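Local coordinates for sulfite dehydrogenase (Paracoccus pantotrophus, PDB 2XTS), which probably oxidises protein-bound sulfur in the Sox pathway, using a molybdenum cofactor and passing electrons to heme c on a partner cytochrome chain, at residues Gly93-Pro98 and Leu230-Lys235; Glu337-Ser342 and Ile373-Val378. All blocks are in the same frame, centred on the assembly; numbering follows the deposited sequence.

From the N terminus, the chain first reaches 93-98, the end of strand 89-93 and the loop that follows it. Contact 1 forms when strand 227-233 returns beside the end of strand 89-93, after 131 intervening residues that hold other parts of the molybdopterin-binding domain. The chain then enters the dimerisation domain and runs through most of its eight-stranded antiparallel sheet. Contact 2 closes a much shorter loop of 30 residues, which includes helix 355-362, and joins strands 338-346 and 375-378 of that sheet. The two loops follow in series and neither nest nor cross. The centres of the two contacts lie about 50 Å apart, on opposite sides of the chain's centre.

Contact 1 (Gly93-Pro98 and Leu230-Lys235); sequences GLVEKP and LGIYDK
Ile232 and Leu94 carry most of this contact. The backbone N of Leu94 donates to Ile232 O at 2.8 Å, with an N-H...O angle of 164°. The N-H comes from above the carbonyl plane. Ile232 O also lies 3.5 Å from Gly93 CA in a CA-H...O contact. The Leu94 side chain runs along the other backbone, with CG anti to its own carbonyl carbon. Leu94 CD1 comes to 3.6 Å from Asp234 N, where strand 227-233 has ended. Ile232 splits its two branches. Ile232 CG2 meets Leu94 CB at 4.0 Å, while Ile232 CG1 meets Val95 CG1 at 3.7 Å, the latter two side chains crossing at about a right angle. Gly93 and Ile232 form a parallel bridge at the end of strand 89-93, in the mixed sheet of the molybdopterin-binding domain. Leu94 then centres an inverse gamma turn that leaves the strand; its Val95 N to Gly93 O bond is weak. A CB on Gly93 would run into Ile232 O. Ile232 also packs on Leu157 of helix 153-160 and Leu169 of strand 168-173. Asp234 OD1 accepts from Gln26 of the cytochrome chain, and Tyr233 OH bonds to Asp18 of that chain.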
ATOM      1  N   GLY A  93     -31.528  14.111 -12.076  1.00 11.04           N
ATOM      2  CA  GLY A  93     -31.844  15.453 -11.599  1.00 10.65           C
ATOM      3  C   GLY A  93     -31.701  16.462 -12.717  1.00 10.48           C
ATOM      4  O   GLY A  93     -32.200  16.243 -13.833  1.00 11.98           O
ATOM      5  N   LEU A  94     -31.017  17.559 -12.432  1.00 11.00           N
ATOM      6  CA  LEU A  94     -30.869  18.666 -13.394  1.00 11.67           C
ATOM      7  C   LEU A  94     -29.774  18.336 -14.413  1.00 12.08           C
ATOM      8  O   LEU A  94     -28.717  18.975 -14.469  1.00 11.98           O
ATOM      9  CB  LEU A  94     -30.635  20.001 -12.667  1.00 11.73           C
ATOM     10  CG  LEU A  94     -31.852  20.521 -11.913  1.00 12.99           C
ATOM     11  CD1 LEU A  94     -31.439  21.661 -11.001  1.00 13.02           C
ATOM     12  CD2 LEU A  94     -32.948  20.977 -12.874  1.00 15.07           C
ATOM     13  N   VAL A  95     -30.048  17.288 -15.187  1.00 12.66           N
ATOM     14  CA  VAL A  95     -29.188  16.819 -16.257  1.00 12.92           C
ATOM     15  C   VAL A  95     -30.009  16.667 -17.523  1.00 13.88           C
ATOM     16  O   VAL A  95     -31.225  16.471 -17.470  1.00 14.00           O
ATOM     17  CB  VAL A  95     -28.513  15.482 -15.903  1.00 12.77           C
ATOM     18  CG1 VAL A  95     -27.555  15.671 -14.718  1.00 14.53           C
ATOM     19  CG2 VAL A  95     -29.534  14.389 -15.626  1.00 12.42           C
ATOM     20  N   GLU A  96     -29.329  16.743 -18.660  1.00 14.23           N
ATOM     21  CA  GLU A  96     -30.020  16.606 -19.944  1.00 14.96           C
ATOM     22  C   GLU A  96     -30.531  15.200 -20.174  1.00 14.56           C
ATOM     23  O   GLU A  96     -31.609  15.012 -20.719  1.00 15.92           O
ATOM     24  CB  GLU A  96     -29.123  17.029 -21.109  1.00 16.04           C
ATOM     25  CG  GLU A  96     -28.674  18.480 -21.060  1.00 20.26           C
ATOM     26  CD  GLU A  96     -29.800  19.474 -21.309  1.00 25.17           C
ATOM     27  OE1 GLU A  96     -29.567  20.683 -21.092  1.00 29.54           O
ATOM     28  OE2 GLU A  96     -30.913  19.067 -21.719  1.00 29.66           O
ATOM     29  N   LYS A  97     -29.780  14.197 -19.730  1.00 13.95           N
ATOM     30  CA  LYS A  97     -30.202  12.804 -19.842  1.00 14.11           C
ATOM     31  C   LYS A  97     -29.775  12.060 -18.580  1.00 12.69           C
ATOM     32  O   LYS A  97     -28.578  11.940 -18.333  1.00 12.63           O
ATOM     33  CB  LYS A  97     -29.572  12.127 -21.071  1.00 14.89           C
ATOM     34  CG  LYS A  97     -30.108  10.727 -21.333  1.00 16.04           C
ATOM     35  CD  LYS A  97     -29.460  10.067 -22.529  1.00 19.69           C
ATOM     36  CE  LYS A  97     -30.060  10.541 -23.835  1.00 21.81           C
ATOM     37  NZ  LYS A  97     -29.472   9.763 -24.963  1.00 25.12           N
ATOM     38  N   PRO A  98     -30.737  11.574 -17.781  1.00 11.78           N
ATOM     39  CA  PRO A  98     -30.350  10.791 -16.616  1.00 11.50           C
ATOM     40  C   PRO A  98     -29.834   9.442 -17.086  1.00 10.86           C
ATOM     41  O   PRO A  98     -30.367   8.863 -18.042  1.00 11.17           O
ATOM     42  CB  PRO A  98     -31.650  10.633 -15.855  1.00 11.17           C
ATOM     43  CG  PRO A  98     -32.704  10.650 -16.926  1.00 13.33           C
ATOM     44  CD  PRO A  98     -32.196  11.593 -17.958  1.00 12.74           C
ATOM     45  N   LEU A 230     -25.733   9.944  -8.015  1.00  8.73           N
ATOM     46  CA  LEU A 230     -25.322  11.345  -8.065  1.00  9.04           C
ATOM     47  C   LEU A 230     -26.519  12.138  -8.588  1.00  9.10           C
ATOM     48  O   LEU A 230     -26.882  12.035  -9.764  1.00 10.22           O
ATOM     49  CB  LEU A 230     -24.102  11.543  -8.966  1.00  9.61           C
ATOM     50  CG  LEU A 230     -22.919  10.608  -8.752  1.00 10.46           C
ATOM     51  CD1 LEU A 230     -21.843  10.901  -9.806  1.00 11.77           C
ATOM     52  CD2 LEU A 230     -22.355  10.740  -7.332  1.00 10.50           C
ATOM     53  N   GLY A 231     -27.148  12.893  -7.709  1.00  8.43           N
ATOM     54  CA  GLY A 231     -28.314  13.699  -8.061  1.00  9.03           C
ATOM     55  C   GLY A 231     -27.911  15.138  -8.189  1.00  9.32           C
ATOM     56  O   GLY A 231     -27.198  15.661  -7.339  1.00  9.76           O
ATOM     57  N   ILE A 232     -28.362  15.807  -9.242  1.00  9.60           N
ATOM     58  CA  ILE A 232     -28.007  17.207  -9.459  1.00 10.27           C
ATOM     59  C   ILE A 232     -29.220  18.061  -9.128  1.00 10.20           C
ATOM     60  O   ILE A 232     -30.269  17.886  -9.722  1.00 10.67           O
ATOM     61  CB  ILE A 232     -27.570  17.451 -10.903  1.00 11.22           C
ATOM     62  CG1 ILE A 232     -26.442  16.478 -11.309  1.00 12.68           C
ATOM     63  CG2 ILE A 232     -27.144  18.908 -11.065  1.00 12.90           C
ATOM     64  CD1 ILE A 232     -25.220  16.466 -10.378  1.00 13.46           C
ATOM     65  N   TYR A 233     -29.067  18.966  -8.175  1.00  9.88           N
ATOM     66  CA  TYR A 233     -30.155  19.790  -7.651  1.00 10.39           C
ATOM     67  C   TYR A 233     -29.757  21.268  -7.713  1.00 10.07           C
ATOM     68  O   TYR A 233     -28.581  21.621  -7.920  1.00 10.42           O
ATOM     69  CB  TYR A 233     -30.498  19.345  -6.202  1.00 10.37           C
ATOM     70  CG  TYR A 233     -30.911  17.908  -6.076  1.00 11.63           C
ATOM     71  CD1 TYR A 233     -32.174  17.496  -6.416  1.00 14.60           C
ATOM     72  CD2 TYR A 233     -30.061  16.975  -5.581  1.00 13.05           C
ATOM     73  CE1 TYR A 233     -32.552  16.168  -6.319  1.00 15.57           C
ATOM     74  CE2 TYR A 233     -30.432  15.652  -5.474  1.00 13.03           C
ATOM     75  CZ  TYR A 233     -31.673  15.248  -5.827  1.00 12.68           C
ATOM     76  OH  TYR A 233     -31.992  13.912  -5.707  1.00 12.96           O
ATOM     77  N   ASP A 234     -30.746  22.133  -7.504  1.00 10.75           N
ATOM     78  CA  ASP A 234     -30.522  23.578  -7.530  1.00 11.41           C
ATOM     79  C   ASP A 234     -30.159  24.155  -6.174  1.00 11.37           C
ATOM     80  O   ASP A 234     -29.818  25.315  -6.061  1.00 12.55           O
ATOM     81  CB  ASP A 234     -31.712  24.326  -8.176  1.00 11.95           C
ATOM     82  CG  ASP A 234     -33.017  24.183  -7.402  1.00 14.30           C
ATOM     83  OD1 ASP A 234     -33.069  23.490  -6.356  1.00 17.79           O
ATOM     84  OD2 ASP A 234     -34.017  24.786  -7.868  1.00 19.58           O
ATOM     85  N   LYS A 235     -30.182  23.304  -5.154  1.00 11.10           N
ATOM     86  CA  LYS A 235     -29.874  23.688  -3.768  1.00 10.98           C
ATOM     87  C   LYS A 235     -29.393  22.467  -3.010  1.00 10.05           C
ATOM     88  O   LYS A 235     -29.589  21.356  -3.467  1.00  9.97           O
ATOM     89  CB  LYS A 235     -31.085  24.277  -3.046  1.00 12.01           C
ATOM     90  CG  LYS A 235     -32.289  23.419  -3.030  1.00 15.38           C
ATOM     91  CD  LYS A 235     -33.472  24.141  -2.401  1.00 19.08           C
ATOM     92  CE  LYS A 235     -33.798  25.473  -3.093  1.00 21.66           C
ATOM     93  NZ  LYS A 235     -35.161  26.062  -2.811  1.00 25.96           N
TER

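Contact 2 (Glu337-Ser342 and Ile373-Val378); sequences EMLLQS and IQTWWV
Four backbone hydrogen bonds join the two strands. Met338 pairs with Val378 in both directions, and so does Leu340 with Trp376. Val378 N approaches Met338 O from above the carbonyl plane, whereas Met338 N meets Val378 O on a lone pair. Side chains add two more bonds. Trp377 NE1 donates to Glu337 OE1 at 2.9 Å. The oxygen lies in the indole plane but is met from above its own carboxylate plane, the two planes being 66° apart. CG of Trp377 is anti to its backbone N (chi1 -180°), which lays the ring beside the extended Glu337 chain. Leu339 CD2 meets Trp377 CB obliquely at 3.9 Å. An alanine in place of Trp377 would remove the indole and its N-H, and would probably loosen the hold on the Glu337 carboxylate. At the other end, Gln341 NE2 donates to Thr375 OG1 at 2.9 Å, with the hydroxyl oxygen close to the amide plane. These are neighbouring antiparallel strands of the eight-stranded sheet in the dimerisation domain, an E-set relative. On the Met338, Leu340, Trp376 and Val378 face, Leu340 CD1 reaches Val378 CG2 at 3.7 Å, and Met338 CE touches Val378 CG1. Toward Ser342 and Ile373 the two segments draw apart. One water donates to both Leu340 O and Gln374 O, and a second links Ser342 O to Gln374 N. Farther out, Trp376 NE1 donates to Ile268 O, Met338 and Val378 pack on Trp333, and Ile174 of the cytochrome chain packs on Trp377.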
ATOM      1  N   GLU A 337      12.342  14.466  31.607  1.00 12.49           N
ATOM      2  CA  GLU A 337      10.969  14.548  31.175  1.00 11.93           C
ATOM      3  C   GLU A 337      10.852  15.511  30.006  1.00 11.47           C
ATOM      4  O   GLU A 337      11.565  16.491  29.934  1.00 11.91           O
ATOM      5  CB  GLU A 337      10.091  15.010  32.329  1.00 12.11           C
ATOM      6  CG  GLU A 337       9.930  14.011  33.454  1.00 15.72           C
ATOM      7  CD  GLU A 337       8.909  14.448  34.499  1.00 19.02           C
ATOM      8  OE1 GLU A 337       8.090  15.350  34.225  1.00 19.29           O
ATOM      9  OE2 GLU A 337       8.946  13.900  35.617  1.00 24.28           O
ATOM     10  N   MET A 338       9.929  15.235  29.083  1.00 10.59           N
ATOM     11  CA  MET A 338       9.684  16.119  27.961  1.00 10.23           C
ATOM     12  C   MET A 338       8.192  16.310  27.782  1.00  9.50           C
ATOM     13  O   MET A 338       7.397  15.466  28.216  1.00  9.86           O
ATOM     14  CB  MET A 338      10.287  15.577  26.653  1.00 11.01           C
ATOM     15  CG  MET A 338      11.787  15.346  26.697  1.00 11.78           C
ATOM     16  SD  MET A 338      12.452  14.781  25.129  1.00 13.38           S
ATOM     17  CE  MET A 338      11.827  13.098  25.055  1.00 13.04           C
ATOM     18  N   LEU A 339       7.831  17.433  27.171  1.00  9.00           N
ATOM     19  CA  LEU A 339       6.472  17.673  26.714  1.00  9.37           C
ATOM     20  C   LEU A 339       6.547  17.852  25.210  1.00  9.29           C
ATOM     21  O   LEU A 339       6.831  18.935  24.695  1.00 10.48           O
ATOM     22  CB  LEU A 339       5.866  18.891  27.404  1.00  9.45           C
ATOM     23  CG  LEU A 339       5.527  18.693  28.882  1.00 10.39           C
ATOM     24  CD1 LEU A 339       5.289  20.060  29.523  1.00 11.19           C
ATOM     25  CD2 LEU A 339       4.343  17.746  29.101  1.00 11.86           C
ATOM     26  N   LEU A 340       6.284  16.764  24.497  1.00  8.57           N
ATOM     27  CA  LEU A 340       6.450  16.765  23.046  1.00  8.23           C
ATOM     28  C   LEU A 340       5.222  17.339  22.369  1.00  8.87           C
ATOM     29  O   LEU A 340       4.097  16.976  22.713  1.00  9.34           O
ATOM     30  CB  LEU A 340       6.653  15.344  22.506  1.00  9.22           C
ATOM     31  CG  LEU A 340       7.817  14.522  23.031  1.00  9.51           C
ATOM     32  CD1 LEU A 340       7.790  13.153  22.405  1.00 10.32           C
ATOM     33  CD2 LEU A 340       9.138  15.230  22.764  1.00 12.68           C
ATOM     34  N   GLN A 341       5.446  18.187  21.369  1.00  8.33           N
ATOM     35  CA  GLN A 341       4.383  18.709  20.527  1.00  7.82           C
ATOM     36  C   GLN A 341       4.877  18.835  19.097  1.00  7.18           C
ATOM     37  O   GLN A 341       6.076  19.052  18.868  1.00  7.98           O
ATOM     38  CB  GLN A 341       3.956  20.097  20.988  1.00  8.61           C
ATOM     39  CG  GLN A 341       3.373  20.178  22.376  1.00  9.15           C
ATOM     40  CD  GLN A 341       2.905  21.563  22.732  1.00 10.41           C
ATOM     41  OE1 GLN A 341       3.371  22.552  22.184  1.00 10.41           O
ATOM     42  NE2 GLN A 341       1.940  21.628  23.652  1.00 10.79           N
ATOM     43  N   SER A 342       3.951  18.731  18.148  1.00  8.04           N
ATOM     44  CA  SER A 342       4.231  19.041  16.775  1.00  7.56           C
ATOM     45  C   SER A 342       3.216  20.064  16.273  1.00  7.73           C
ATOM     46  O   SER A 342       2.045  20.068  16.694  1.00  7.95           O
ATOM     47  CB  SER A 342       4.246  17.786  15.916  1.00  8.13           C
ATOM     48  OG  SER A 342       3.015  17.087  15.938  1.00  8.56           O
ATOM     49  N   ILE A 373      -3.051  21.093  18.573  1.00  8.25           N
ATOM     50  CA  ILE A 373      -1.752  20.507  18.861  1.00  8.18           C
ATOM     51  C   ILE A 373      -1.876  19.497  19.979  1.00  8.34           C
ATOM     52  O   ILE A 373      -2.433  19.780  21.031  1.00  9.90           O
ATOM     53  CB  ILE A 373      -0.720  21.616  19.227  1.00  8.69           C
ATOM     54  CG1 ILE A 373      -0.389  22.473  18.001  1.00  9.38           C
ATOM     55  CG2 ILE A 373       0.551  21.076  19.850  1.00  9.11           C
ATOM     56  CD1 ILE A 373       0.367  23.766  18.347  1.00  9.03           C
ATOM     57  N   GLN A 374      -1.334  18.310  19.737  1.00  8.59           N
ATOM     58  CA  GLN A 374      -1.275  17.228  20.705  1.00  9.15           C
ATOM     59  C   GLN A 374       0.015  17.316  21.524  1.00  9.11           C
ATOM     60  O   GLN A 374       1.083  17.591  20.976  1.00 12.20           O
ATOM     61  CB  GLN A 374      -1.290  15.884  19.946  1.00  9.23           C
ATOM     62  CG  GLN A 374      -1.149  14.661  20.843  1.00  8.98           C
ATOM     63  CD  GLN A 374      -2.315  14.458  21.795  1.00  9.02           C
ATOM     64  OE1 GLN A 374      -2.164  14.428  23.034  1.00 11.36           O
ATOM     65  NE2 GLN A 374      -3.483  14.343  21.240  1.00  9.65           N
ATOM     66  N   THR A 375      -0.084  17.077  22.825  1.00  8.74           N
ATOM     67  CA  THR A 375       1.064  17.049  23.717  1.00  8.57           C
ATOM     68  C   THR A 375       1.249  15.642  24.260  1.00  8.34           C
ATOM     69  O   THR A 375       0.285  15.002  24.704  1.00  8.35           O
ATOM     70  CB  THR A 375       0.841  17.972  24.908  1.00  9.47           C
ATOM     71  OG1 THR A 375       0.501  19.286  24.442  1.00 10.47           O
ATOM     72  CG2 THR A 375       2.076  18.069  25.809  1.00 10.67           C
ATOM     73  N   TRP A 376       2.490  15.160  24.238  1.00  8.22           N
ATOM     74  CA  TRP A 376       2.852  13.933  24.944  1.00  7.95           C
ATOM     75  C   TRP A 376       3.784  14.258  26.112  1.00  8.52           C
ATOM     76  O   TRP A 376       4.819  14.924  25.933  1.00  9.31           O
ATOM     77  CB  TRP A 376       3.620  12.931  24.071  1.00  8.08           C
ATOM     78  CG  TRP A 376       2.949  12.474  22.824  1.00  7.84           C
ATOM     79  CD1 TRP A 376       3.545  12.408  21.600  1.00  7.95           C
ATOM     80  CD2 TRP A 376       1.592  12.000  22.631  1.00  7.28           C
ATOM     81  NE1 TRP A 376       2.667  11.928  20.671  1.00  8.68           N
ATOM     82  CE2 TRP A 376       1.466  11.667  21.273  1.00  7.13           C
ATOM     83  CE3 TRP A 376       0.499  11.787  23.476  1.00  8.09           C
ATOM     84  CZ2 TRP A 376       0.283  11.190  20.736  1.00  7.65           C
ATOM     85  CZ3 TRP A 376      -0.669  11.298  22.945  1.00  9.02           C
ATOM     86  CH2 TRP A 376      -0.771  11.009  21.597  1.00  8.13           C
ATOM     87  N   TRP A 377       3.425  13.766  27.286  1.00  8.51           N
ATOM     88  CA  TRP A 377       4.327  13.826  28.434  1.00  8.34           C
ATOM     89  C   TRP A 377       5.197  12.578  28.453  1.00  8.93           C
ATOM     90  O   TRP A 377       4.707  11.491  28.681  1.00  9.74           O
ATOM     91  CB  TRP A 377       3.519  13.960  29.720  1.00  8.80           C
ATOM     92  CG  TRP A 377       4.320  14.035  30.980  1.00  8.53           C
ATOM     93  CD1 TRP A 377       5.548  14.575  31.153  1.00 11.40           C
ATOM     94  CD2 TRP A 377       3.889  13.598  32.268  1.00 10.45           C
ATOM     95  NE1 TRP A 377       5.925  14.503  32.481  1.00 12.86           N
ATOM     96  CE2 TRP A 377       4.910  13.924  33.188  1.00 11.99           C
ATOM     97  CE3 TRP A 377       2.717  13.000  32.742  1.00 11.70           C
ATOM     98  CZ2 TRP A 377       4.814  13.625  34.547  1.00 13.19           C
ATOM     99  CZ3 TRP A 377       2.624  12.695  34.106  1.00 13.27           C
ATOM    100  CH2 TRP A 377       3.667  13.012  34.984  1.00 14.53           C
ATOM    101  N   VAL A 378       6.491  12.766  28.189  1.00  9.16           N
ATOM    102  CA  VAL A 378       7.470  11.690  28.281  1.00 10.25           C
ATOM    103  C   VAL A 378       8.069  11.749  29.674  1.00 10.74           C
ATOM    104  O   VAL A 378       8.666  12.745  30.057  1.00 10.66           O
ATOM    105  CB  VAL A 378       8.585  11.821  27.223  1.00  9.80           C
ATOM    106  CG1 VAL A 378       9.614  10.690  27.351  1.00 12.60           C
ATOM    107  CG2 VAL A 378       7.999  11.833  25.813  1.00 10.52           C
TER
HETATM  108  O   HOH W   1       2.558  15.268  20.950  1.00 18.98           O
HETATM  109  O   HOH W   2       0.002  18.175  17.136  1.00 10.44           O
HETATM  110  O   HOH W   3       2.049  15.659  18.373  1.00 11.40           O